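Local coordinates for WbbM protein (Klebsiella pneumoniae, PDB 6U4B) that is a trimeric, bifunctional protein that probably acts as a metal-binding glycosyltransferase polymerising the O-antigen polysaccharide of the bacterial surface, at residues Tyr79-Trp89 with Phe223-Leu234. Residues are numbered along the deposited sequence; the frame is centred on the assembly and turned at random.
Sequences YCELTAHYWVW and FVDYSEWLFSIL
H85, W89 and F231 interlock where helix 82-89 crosses helix 223-234, the helices running obliquely antiparallel at -123° with their axes 10.9 Å apart at closest approach. H85 is a knob set among F223, S227, L230 and F231. H85 swings its imidazole away from its own backbone N (chi1 180°), toward helix 223-234, and H85 NE2 donates a hydrogen bond to S227 OG, 2.8 Å away and nearly in the ring plane, with an N-H...O angle of 164°. S227 OG in turn gives its proton to F223 O, 2.6 Å away, a carbonyl that also takes the backbone N-H of S227 from the other side of its plane. Over one face of the imidazole stands the edge of F231, whose CE2 lies 4.0 Å from H85 CE1; the face of F231 receives the edge of Y86 in a second T-shaped pair. W89 lays its indole on the serine itself: S227 CB sits almost squarely above the five-membered ring, a CH-pi contact, while W89 CZ3 meets F231 CD2 at 3.5 Å. Farther along, L82 CD1 and L234 CD1 touch tip to tip at 3.7 Å, next to the Y79 ring, whose hydroxyl bonds to E238. From helix 253-272, L261 packs on L230 and A258 on L82. The aromatic cluster joins two helices of the DUF4422 region, away from the magnesium sites. Because S227 OG accepts from H85 and donates to F223 O, the relay fixes the serine rotamer, and the buried imidazole most likely has a proton on NE2.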
# COMPACT_ATOMS: atom_id res chain seq x y z
N TYR A 79 -12.65 13.56 38.01
CA TYR A 79 -13.10 14.87 38.44
C TYR A 79 -14.59 15.09 38.27
O TYR A 79 -15.14 16.03 38.87
CB TYR A 79 -12.34 15.96 37.67
CG TYR A 79 -10.97 16.28 38.23
CD1 TYR A 79 -9.94 15.35 38.18
CD2 TYR A 79 -10.71 17.52 38.81
CE1 TYR A 79 -8.68 15.65 38.69
CE2 TYR A 79 -9.46 17.83 39.32
CZ TYR A 79 -8.45 16.88 39.26
OH TYR A 79 -7.21 17.18 39.76
N CYS A 80 -15.26 14.26 37.47
CA CYS A 80 -16.70 14.38 37.19
C CYS A 80 -16.95 15.78 36.63
O CYS A 80 -16.16 16.26 35.81
CB CYS A 80 -17.51 14.02 38.43
SG CYS A 80 -17.54 12.26 38.81
N GLU A 81 -18.03 16.46 37.05
CA GLU A 81 -18.39 17.75 36.49
C GLU A 81 -17.38 18.85 36.78
O GLU A 81 -17.55 19.97 36.27
CB GLU A 81 -19.76 18.19 37.01
CG GLU A 81 -20.93 17.66 36.22
CD GLU A 81 -21.64 16.52 36.91
OE1 GLU A 81 -20.97 15.73 37.60
OE2 GLU A 81 -22.88 16.44 36.78
N LEU A 82 -16.34 18.58 37.57
CA LEU A 82 -15.28 19.58 37.76
C LEU A 82 -14.60 19.92 36.44
O LEU A 82 -14.07 21.03 36.29
CB LEU A 82 -14.26 19.08 38.77
CG LEU A 82 -14.70 19.10 40.23
CD1 LEU A 82 -13.65 18.46 41.12
CD2 LEU A 82 -14.99 20.52 40.68
N THR A 83 -14.61 18.99 35.47
CA THR A 83 -14.04 19.28 34.16
C THR A 83 -14.81 20.38 33.44
O THR A 83 -14.21 21.17 32.70
CB THR A 83 -14.01 18.01 33.30
OG1 THR A 83 -15.34 17.54 33.08
CG2 THR A 83 -13.22 16.92 34.01
N ALA A 84 -16.13 20.45 33.64
CA ALA A 84 -16.89 21.57 33.11
C ALA A 84 -16.55 22.86 33.86
O ALA A 84 -16.32 23.91 33.24
CB ALA A 84 -18.39 21.28 33.19
N HIS A 85 -16.52 22.78 35.19
CA HIS A 85 -16.08 23.90 36.01
C HIS A 85 -14.72 24.41 35.55
O HIS A 85 -14.55 25.61 35.30
CB HIS A 85 -16.05 23.46 37.48
CG HIS A 85 -15.60 24.52 38.44
ND1 HIS A 85 -15.62 24.33 39.81
CD2 HIS A 85 -15.14 25.78 38.25
CE1 HIS A 85 -15.18 25.42 40.41
NE2 HIS A 85 -14.88 26.31 39.49
N TYR A 86 -13.75 23.51 35.43
CA TYR A 86 -12.40 23.90 35.03
C TYR A 86 -12.41 24.57 33.65
O TYR A 86 -11.77 25.61 33.46
CB TYR A 86 -11.48 22.69 35.02
CG TYR A 86 -10.04 23.00 34.67
CD1 TYR A 86 -9.61 23.01 33.35
CD2 TYR A 86 -9.11 23.30 35.66
CE1 TYR A 86 -8.29 23.30 33.03
CE2 TYR A 86 -7.80 23.59 35.35
CZ TYR A 86 -7.40 23.59 34.03
OH TYR A 86 -6.09 23.89 33.72
N TRP A 87 -13.13 23.98 32.70
CA TRP A 87 -13.12 24.50 31.33
C TRP A 87 -13.71 25.90 31.26
O TRP A 87 -13.18 26.77 30.56
CB TRP A 87 -13.88 23.56 30.40
CG TRP A 87 -13.90 24.02 28.97
CD1 TRP A 87 -12.96 23.77 28.01
CD2 TRP A 87 -14.90 24.84 28.35
NE1 TRP A 87 -13.32 24.37 26.83
CE2 TRP A 87 -14.50 25.03 27.01
CE3 TRP A 87 -16.09 25.42 28.79
CZ2 TRP A 87 -15.26 25.78 26.11
CZ3 TRP A 87 -16.84 26.16 27.90
CH2 TRP A 87 -16.42 26.33 26.57
N VAL A 88 -14.81 26.14 31.98
CA VAL A 88 -15.40 27.48 32.01
C VAL A 88 -14.44 28.46 32.68
O VAL A 88 -14.25 29.59 32.21
CB VAL A 88 -16.76 27.44 32.73
CG1 VAL A 88 -17.30 28.85 32.91
CG2 VAL A 88 -17.75 26.58 31.96
N TRP A 89 -13.81 28.03 33.78
CA TRP A 89 -12.88 28.88 34.51
C TRP A 89 -11.74 29.36 33.61
O TRP A 89 -11.38 30.54 33.64
CB TRP A 89 -12.33 28.10 35.71
CG TRP A 89 -11.22 28.77 36.46
CD1 TRP A 89 -11.05 30.10 36.68
CD2 TRP A 89 -10.11 28.12 37.09
NE1 TRP A 89 -9.91 30.32 37.41
CE2 TRP A 89 -9.31 29.12 37.68
CE3 TRP A 89 -9.71 26.78 37.22
CZ2 TRP A 89 -8.14 28.83 38.38
CZ3 TRP A 89 -8.55 26.49 37.92
CH2 TRP A 89 -7.78 27.51 38.49
N PHE A 223 -16.84 33.12 42.02
CA PHE A 223 -16.52 31.94 41.22
C PHE A 223 -15.03 31.85 40.93
O PHE A 223 -14.44 30.76 41.02
CB PHE A 223 -17.32 31.95 39.92
CG PHE A 223 -16.86 30.95 38.91
CD1 PHE A 223 -17.19 29.61 39.03
CD2 PHE A 223 -16.09 31.34 37.82
CE1 PHE A 223 -16.77 28.68 38.10
CE2 PHE A 223 -15.66 30.42 36.89
CZ PHE A 223 -16.00 29.09 37.02
N VAL A 224 -14.40 32.97 40.58
CA VAL A 224 -12.97 32.95 40.29
C VAL A 224 -12.16 32.62 41.54
O VAL A 224 -11.23 31.81 41.49
CB VAL A 224 -12.53 34.30 39.67
CG1 VAL A 224 -11.01 34.42 39.69
CG2 VAL A 224 -13.05 34.42 38.26
N ASP A 225 -12.50 33.25 42.67
CA ASP A 225 -11.78 32.99 43.91
C ASP A 225 -11.92 31.53 44.33
O ASP A 225 -10.93 30.88 44.70
CB ASP A 225 -12.27 33.92 45.01
CG ASP A 225 -11.51 33.74 46.31
OD1 ASP A 225 -10.38 34.25 46.41
OD2 ASP A 225 -12.04 33.07 47.22
N TYR A 226 -13.14 31.00 44.27
CA TYR A 226 -13.35 29.60 44.63
C TYR A 226 -12.62 28.67 43.66
O TYR A 226 -12.09 27.63 44.07
CB TYR A 226 -14.85 29.29 44.65
CG TYR A 226 -15.18 27.82 44.83
CD1 TYR A 226 -15.95 27.14 43.90
CD2 TYR A 226 -14.70 27.12 45.93
CE1 TYR A 226 -16.25 25.80 44.06
CE2 TYR A 226 -15.00 25.78 46.10
CZ TYR A 226 -15.77 25.12 45.16
OH TYR A 226 -16.07 23.79 45.32
N SER A 227 -12.56 29.03 42.38
CA SER A 227 -11.87 28.20 41.40
C SER A 227 -10.38 28.13 41.69
O SER A 227 -9.79 27.04 41.73
CB SER A 227 -12.12 28.74 39.99
OG SER A 227 -13.51 28.74 39.68
N GLU A 228 -9.74 29.29 41.89
CA GLU A 228 -8.32 29.30 42.21
C GLU A 228 -8.04 28.53 43.50
O GLU A 228 -7.04 27.82 43.60
CB GLU A 228 -7.82 30.74 42.33
CG GLU A 228 -7.81 31.52 41.02
CD GLU A 228 -7.54 33.00 41.23
OE1 GLU A 228 -7.62 33.46 42.38
OE2 GLU A 228 -7.24 33.69 40.23
N TRP A 229 -8.94 28.66 44.48
CA TRP A 229 -8.76 27.97 45.75
C TRP A 229 -8.96 26.47 45.60
O TRP A 229 -8.13 25.67 46.05
CB TRP A 229 -9.73 28.56 46.78
CG TRP A 229 -9.72 27.90 48.13
CD1 TRP A 229 -8.91 28.21 49.19
CD2 TRP A 229 -10.57 26.84 48.58
NE1 TRP A 229 -9.20 27.40 50.26
CE2 TRP A 229 -10.22 26.55 49.91
CE3 TRP A 229 -11.60 26.10 47.98
CZ2 TRP A 229 -10.85 25.56 50.65
CZ3 TRP A 229 -12.23 25.11 48.71
CH2 TRP A 229 -11.85 24.85 50.04
N LEU A 230 -10.06 26.06 44.95
CA LEU A 230 -10.38 24.64 44.86
C LEU A 230 -9.32 23.87 44.08
O LEU A 230 -8.84 22.82 44.53
CB LEU A 230 -11.75 24.45 44.21
CG LEU A 230 -12.16 23.00 43.91
CD1 LEU A 230 -12.40 22.23 45.20
CD2 LEU A 230 -13.38 22.94 43.00
N PHE A 231 -8.93 24.39 42.91
CA PHE A 231 -8.04 23.63 42.05
C PHE A 231 -6.58 23.70 42.50
O PHE A 231 -5.80 22.81 42.14
CB PHE A 231 -8.18 24.08 40.60
CG PHE A 231 -9.44 23.58 39.95
CD1 PHE A 231 -9.52 22.27 39.50
CD2 PHE A 231 -10.55 24.40 39.81
CE1 PHE A 231 -10.67 21.80 38.91
CE2 PHE A 231 -11.71 23.93 39.22
CZ PHE A 231 -11.77 22.62 38.77
N SER A 232 -6.20 24.71 43.29
CA SER A 232 -4.89 24.68 43.92
C SER A 232 -4.79 23.52 44.90
O SER A 232 -3.75 22.87 45.02
CB SER A 232 -4.60 26.00 44.63
OG SER A 232 -5.40 26.14 45.79
N ILE A 233 -5.89 23.24 45.62
CA ILE A 233 -5.92 22.10 46.53
C ILE A 233 -5.94 20.79 45.75
O ILE A 233 -5.23 19.84 46.09
CB ILE A 233 -7.13 22.22 47.47
CG1 ILE A 233 -6.96 23.41 48.41
CG2 ILE A 233 -7.33 20.92 48.25
CD1 ILE A 233 -8.25 23.91 49.00
N LEU A 234 -6.75 20.73 44.69
CA LEU A 234 -6.85 19.49 43.92
C LEU A 234 -5.54 19.17 43.21
O LEU A 234 -5.19 17.99 43.08
CB LEU A 234 -8.02 19.58 42.94
CG LEU A 234 -9.40 19.79 43.56
CD1 LEU A 234 -10.50 19.75 42.50
CD2 LEU A 234 -9.67 18.76 44.66